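Local atomic coordinates of transcriptional regulator (Thermus thermophilus, PDB entry 2H0A), a protein that probably acts as a transcriptional regulator of the CcpA type, with a ligand-binding-like core related to periplasmic binding proteins. Residues Tyr108-Pro113 with Lys146-Pro151; Pro115-Ala120 with Glu176-Pro181. All blocks are in the same frame, centred on the assembly; numbering follows the deposited sequence.

Interaction 1 (Tyr108-Pro113 with Lys146-Pro151)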
loop_
_atom_site.group_PDB
_atom_site.type_symbol
_atom_site.label_atom_id
_atom_site.label_comp_id
_atom_site.label_asym_id
_atom_site.label_seq_id
_atom_site.Cartn_x
_atom_site.Cartn_y
_atom_site.Cartn_z
ATOM N N TYR A 108 12.149 22.709 -16.062
ATOM C CA TYR A 108 11.295 22.336 -17.175
ATOM C C TYR A 108 9.909 22.954 -17.076
ATOM O O TYR A 108 9.431 23.575 -18.029
ATOM C CB TYR A 108 11.167 20.813 -17.267
ATOM C CG TYR A 108 10.268 20.369 -18.398
ATOM C CD1 TYR A 108 10.621 20.615 -19.725
ATOM C CD2 TYR A 108 9.062 19.701 -18.149
ATOM C CE1 TYR A 108 9.804 20.209 -20.779
ATOM C CE2 TYR A 108 8.233 19.285 -19.193
ATOM C CZ TYR A 108 8.613 19.545 -20.510
ATOM O OH TYR A 108 7.820 19.153 -21.562
ATOM N N LEU A 109 9.265 22.766 -15.926
ATOM C CA LEU A 109 7.926 23.291 -15.684
ATOM C C LEU A 109 7.943 24.808 -15.692
ATOM O O LEU A 109 6.948 25.454 -16.020
ATOM C CB LEU A 109 7.412 22.785 -14.341
ATOM C CG LEU A 109 6.279 21.759 -14.354
ATOM C CD1 LEU A 109 6.426 20.819 -15.523
ATOM C CD2 LEU A 109 6.284 21.006 -13.033
ATOM N N ALA A 110 9.092 25.367 -15.331
ATOM C CA ALA A 110 9.282 26.805 -15.303
ATOM C C ALA A 110 9.143 27.424 -16.692
ATOM O O ALA A 110 9.249 28.632 -16.850
ATOM C CB ALA A 110 10.649 27.117 -14.743
ATOM N N ARG A 111 8.895 26.604 -17.701
ATOM C CA ARG A 111 8.785 27.117 -19.056
ATOM C C ARG A 111 7.343 27.164 -19.535
ATOM O O ARG A 111 7.087 27.381 -20.719
ATOM C CB ARG A 111 9.610 26.241 -19.996
ATOM C CG ARG A 111 11.026 25.957 -19.504
ATOM C CD ARG A 111 11.722 24.953 -20.399
ATOM N NE ARG A 111 11.782 25.448 -21.768
ATOM C CZ ARG A 111 11.946 24.682 -22.840
ATOM N NH1 ARG A 111 12.068 23.369 -22.707
ATOM N NH2 ARG A 111 11.974 25.235 -24.046
ATOM N N PHE A 112 6.405 26.971 -18.612
ATOM C CA PHE A 112 4.983 26.966 -18.953
ATOM C C PHE A 112 4.127 27.992 -18.216
ATOM O O PHE A 112 4.455 28.429 -17.117
ATOM C CB PHE A 112 4.376 25.581 -18.689
ATOM C CG PHE A 112 5.046 24.470 -19.431
ATOM C CD1 PHE A 112 6.307 24.019 -19.047
ATOM C CD2 PHE A 112 4.417 23.873 -20.513
ATOM C CE1 PHE A 112 6.932 22.983 -19.734
ATOM C CE2 PHE A 112 5.023 22.840 -21.208
ATOM C CZ PHE A 112 6.289 22.389 -20.818
ATOM N N PRO A 113 3.007 28.388 -18.831
ATOM C CA PRO A 113 2.062 29.357 -18.268
ATOM C C PRO A 113 1.276 28.741 -17.095
ATOM O O PRO A 113 1.164 27.516 -16.989
ATOM C CB PRO A 113 1.151 29.675 -19.452
ATOM C CG PRO A 113 2.030 29.431 -20.637
ATOM C CD PRO A 113 2.741 28.173 -20.264
ATOM N N LYS A 146 13.621 28.763 -8.379
ATOM C CA LYS A 146 14.152 30.030 -7.911
ATOM C C LYS A 146 15.021 30.644 -8.995
ATOM O O LYS A 146 14.825 31.792 -9.391
ATOM C CB LYS A 146 14.988 29.803 -6.651
ATOM C CG LYS A 146 15.522 31.066 -6.018
ATOM C CD LYS A 146 16.263 30.756 -4.730
ATOM C CE LYS A 146 16.685 32.042 -4.024
ATOM N NZ LYS A 146 17.403 31.778 -2.740
ATOM N N GLU A 147 15.970 29.853 -9.481
ATOM C CA GLU A 147 16.905 30.290 -10.505
ATOM C C GLU A 147 16.239 30.669 -11.816
ATOM O O GLU A 147 16.869 31.278 -12.679
ATOM C CB GLU A 147 17.951 29.195 -10.739
ATOM C CG GLU A 147 18.634 28.767 -9.443
ATOM C CD GLU A 147 19.715 27.721 -9.637
ATOM O OE1 GLU A 147 19.441 26.680 -10.277
ATOM O OE2 GLU A 147 20.839 27.940 -9.132
ATOM N N ALA A 148 14.964 30.331 -11.966
ATOM C CA ALA A 148 14.246 30.647 -13.193
ATOM C C ALA A 148 13.300 31.836 -13.034
ATOM O O ALA A 148 12.568 32.182 -13.965
ATOM C CB ALA A 148 13.482 29.427 -13.667
ATOM N N GLY A 149 13.315 32.453 -11.854
ATOM C CA GLY A 149 12.457 33.599 -11.596
ATOM C C GLY A 149 11.051 33.284 -11.107
ATOM O O GLY A 149 10.267 34.195 -10.816
ATOM N N ARG A 150 10.725 31.997 -11.011
ATOM C CA ARG A 150 9.404 31.571 -10.566
ATOM C C ARG A 150 9.499 30.731 -9.299
ATOM O O ARG A 150 9.095 29.569 -9.288
ATOM C CB ARG A 150 8.728 30.759 -11.665
ATOM C CG ARG A 150 8.836 31.396 -13.042
ATOM C CD ARG A 150 8.153 30.547 -14.109
ATOM N NE ARG A 150 6.730 30.357 -13.831
ATOM C CZ ARG A 150 5.897 29.708 -14.635
ATOM N NH1 ARG A 150 6.345 29.181 -15.766
ATOM N NH2 ARG A 150 4.615 29.600 -14.322
ATOM N N PRO A 151 10.026 31.315 -8.210
ATOM C CA PRO A 151 10.172 30.609 -6.936
ATOM C C PRO A 151 8.896 29.932 -6.440
ATOM O O PRO A 151 7.790 30.454 -6.602
ATOM C CB PRO A 151 10.674 31.697 -5.989
ATOM C CG PRO A 151 10.115 32.941 -6.576
ATOM C CD PRO A 151 10.343 32.743 -8.052
#
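Arg150 reaches across to the turn that follows helix 99-109 and lays its guanidinium edge against two backbone carbonyls. Arg150 NH1 donates to Ala110 O at 3.1 Å, with an N-H...O angle of 156°. That oxygen lies nearly in the guanidinium plane, yet the donor stands well above the plane of the Ala110 carbonyl, 77° out of it. Phe112 O lies near both terminal nitrogens: the approach of Arg150 NH1 is modelled too short to be relied on, and the bond from Arg150 NH2, 3.0 Å, is weak. The bend at chi3 (60°) turns NE out of line with the extended CB-to-CD part, and Arg150 CD passes 3.5 Å from Ala110 O. Beside this polar grip, Ala110 CB and Ala148 CB meet at 3.8 Å, the apolar part of the contact. A second, weak bond from Arg150 NH2 goes to Gly114 O. Leu109 to Phe112 form a type I turn closed by Phe112 N to Leu109 O (3.1 Å), and Gly149, with positive phi, terminates helix 133-147 in a Schellman motif. The arrangement joins the C-terminal ends of two helices that precede and follow strand 116-121 in an alpha/beta fold of the periplasmic binding protein type.

Interaction 2 (Pro115-Ala120 with Glu176-Pro181)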
loop_
_atom_site.group_PDB
_atom_site.type_symbol
_atom_site.label_atom_id
_atom_site.label_comp_id
_atom_site.label_asym_id
_atom_site.label_seq_id
_atom_site.Cartn_x
_atom_site.Cartn_y
_atom_site.Cartn_z
ATOM N N PRO A 115 0.335 28.810 -12.678
ATOM C CA PRO A 115 1.042 28.466 -11.438
ATOM C C PRO A 115 1.523 27.020 -11.368
ATOM O O PRO A 115 0.854 26.098 -11.823
ATOM C CB PRO A 115 0.014 28.779 -10.362
ATOM C CG PRO A 115 -1.272 28.474 -11.059
ATOM C CD PRO A 115 -1.072 29.133 -12.387
ATOM N N ILE A 116 2.691 26.836 -10.778
ATOM C CA ILE A 116 3.291 25.524 -10.647
ATOM C C ILE A 116 3.060 24.939 -9.250
ATOM O O ILE A 116 3.380 25.570 -8.233
ATOM C CB ILE A 116 4.795 25.616 -10.919
ATOM C CG1 ILE A 116 5.022 26.175 -12.327
ATOM C CG2 ILE A 116 5.436 24.255 -10.729
ATOM C CD1 ILE A 116 6.441 26.627 -12.603
ATOM N N PHE A 117 2.489 23.736 -9.212
ATOM C CA PHE A 117 2.211 23.049 -7.957
ATOM C C PHE A 117 3.058 21.793 -7.900
ATOM O O PHE A 117 3.542 21.308 -8.923
ATOM C CB PHE A 117 0.738 22.637 -7.855
ATOM C CG PHE A 117 -0.227 23.783 -7.880
ATOM C CD1 PHE A 117 -0.665 24.313 -9.084
ATOM C CD2 PHE A 117 -0.704 24.330 -6.693
ATOM C CE1 PHE A 117 -1.563 25.361 -9.114
ATOM C CE2 PHE A 117 -1.605 25.382 -6.709
ATOM C CZ PHE A 117 -2.036 25.901 -7.927
ATOM N N ALA A 118 3.220 21.261 -6.698
ATOM C CA ALA A 118 4.005 20.058 -6.502
ATOM C C ALA A 118 3.330 19.128 -5.499
ATOM O O ALA A 118 2.619 19.573 -4.586
ATOM C CB ALA A 118 5.400 20.424 -6.020
ATOM N N ILE A 119 3.550 17.831 -5.687
ATOM C CA ILE A 119 2.991 16.824 -4.802
ATOM C C ILE A 119 4.161 16.121 -4.121
ATOM O O ILE A 119 5.082 15.640 -4.785
ATOM C CB ILE A 119 2.132 15.785 -5.579
ATOM C CG1 ILE A 119 1.060 16.503 -6.402
ATOM C CG2 ILE A 119 1.454 14.829 -4.603
ATOM C CD1 ILE A 119 0.156 15.587 -7.173
ATOM N N ALA A 120 4.125 16.089 -2.793
ATOM C CA ALA A 120 5.171 15.456 -2.007
ATOM C C ALA A 120 4.638 14.190 -1.349
ATOM O O ALA A 120 3.624 14.218 -0.647
ATOM C CB ALA A 120 5.678 16.427 -0.952
ATOM N N GLU A 176 -8.823 24.539 -6.531
ATOM C CA GLU A 176 -9.559 25.559 -5.800
ATOM C C GLU A 176 -8.653 26.763 -5.534
ATOM O O GLU A 176 -9.098 27.811 -5.060
ATOM C CB GLU A 176 -10.173 24.995 -4.506
ATOM C CG GLU A 176 -9.381 23.926 -3.787
ATOM C CD GLU A 176 -10.175 23.267 -2.648
ATOM O OE1 GLU A 176 -11.293 22.761 -2.905
ATOM O OE2 GLU A 176 -9.675 23.248 -1.495
ATOM N N LYS A 177 -7.381 26.604 -5.888
ATOM C CA LYS A 177 -6.385 27.661 -5.735
ATOM C C LYS A 177 -6.096 28.332 -7.086
ATOM O O LYS A 177 -5.610 29.462 -7.137
ATOM C CB LYS A 177 -5.074 27.095 -5.171
ATOM C CG LYS A 177 -5.088 26.780 -3.686
ATOM C CD LYS A 177 -3.715 26.282 -3.229
ATOM C CE LYS A 177 -3.692 25.846 -1.755
ATOM N NZ LYS A 177 -3.706 26.972 -0.770
ATOM N N ALA A 178 -6.395 27.631 -8.176
ATOM C CA ALA A 178 -6.140 28.166 -9.503
ATOM C C ALA A 178 -6.939 27.477 -10.600
ATOM O O ALA A 178 -7.324 26.316 -10.488
ATOM C CB ALA A 178 -4.649 28.065 -9.817
ATOM N N SER A 179 -7.181 28.211 -11.672
ATOM C CA SER A 179 -7.920 27.674 -12.797
ATOM C C SER A 179 -6.909 27.266 -13.855
ATOM O O SER A 179 -5.748 27.677 -13.811
ATOM C CB SER A 179 -8.863 28.732 -13.375
ATOM O OG SER A 179 -8.149 29.718 -14.099
ATOM N N PRO A 180 -7.333 26.430 -14.810
ATOM C CA PRO A 180 -6.414 26.007 -15.862
ATOM C C PRO A 180 -5.999 27.250 -16.638
ATOM O O PRO A 180 -6.750 28.225 -16.703
ATOM C CB PRO A 180 -7.272 25.063 -16.700
ATOM C CG PRO A 180 -8.216 24.486 -15.690
ATOM C CD PRO A 180 -8.611 25.707 -14.905
ATOM N N PRO A 181 -4.791 27.247 -17.215
ATOM C CA PRO A 181 -3.827 26.150 -17.167
ATOM C C PRO A 181 -3.003 26.182 -15.890
ATOM O O PRO A 181 -2.770 27.246 -15.310
ATOM C CB PRO A 181 -2.960 26.414 -18.382
ATOM C CG PRO A 181 -2.851 27.900 -18.345
ATOM C CD PRO A 181 -4.288 28.337 -18.070
#
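Pro115 and Ala178 have the nearest CA atoms of the two segments, 7.4 Å apart, where the chain just ahead of strand 116-121 faces an irregular loop. The loop leads from helix 164-175 to strand 182-185 and includes a cis peptide bond before Pro181. Such a spacing leaves the contact mostly to side chains. Ala178 CB touches two partners, Pro115 CG at 3.6 Å and Phe117 CZ at 3.9 Å. It meets the phenyl ring at its edge, in the ring plane. Phe117 CG lies anti to its carbonyl carbon (chi1 -61°), and the ring beyond it reaches the loop with CE1, CZ and CE2. Lys177 CB and CD each come to 4.2 Å from Phe117 CE2, the lysine chain running obliquely to the phenylalanine side chain. Pro115 CD also lies 3.9 Å from Pro181 O. The Phe117 ring further meets that of Phe174, the planes inclined at about 30°. An alanine in place of Phe117 would probably open a gap beside Ala178 CB and the Lys177 chain and deprive Phe174 of this ring. With no hydrogen bonds or salt bridges between the segments, their mutual hold rests on van der Waals and hydrophobic packing.

Interactions 1 and 2 have centres 13 Å apart, and each lies about 22 Å from the centre of the chain, on the same side. Ile116 is the bridge: its CD1 packs 3.7 Å from Arg150 CZ, 3.6 Å from Leu109 O and 3.9 Å from Ala110 CA. A looser approach, Pro113 O to Pro181 CG at 4.3 Å, joins the loops. Along the chain the segments alternate, 108-113, 115-120, 146-151 and 176-181. The Ile116 side chain faces interaction 1, while Pro115 and Phe117 carry interaction 2, and Asn183 of the adjoining strand bonds to both Pro113 and Pro115.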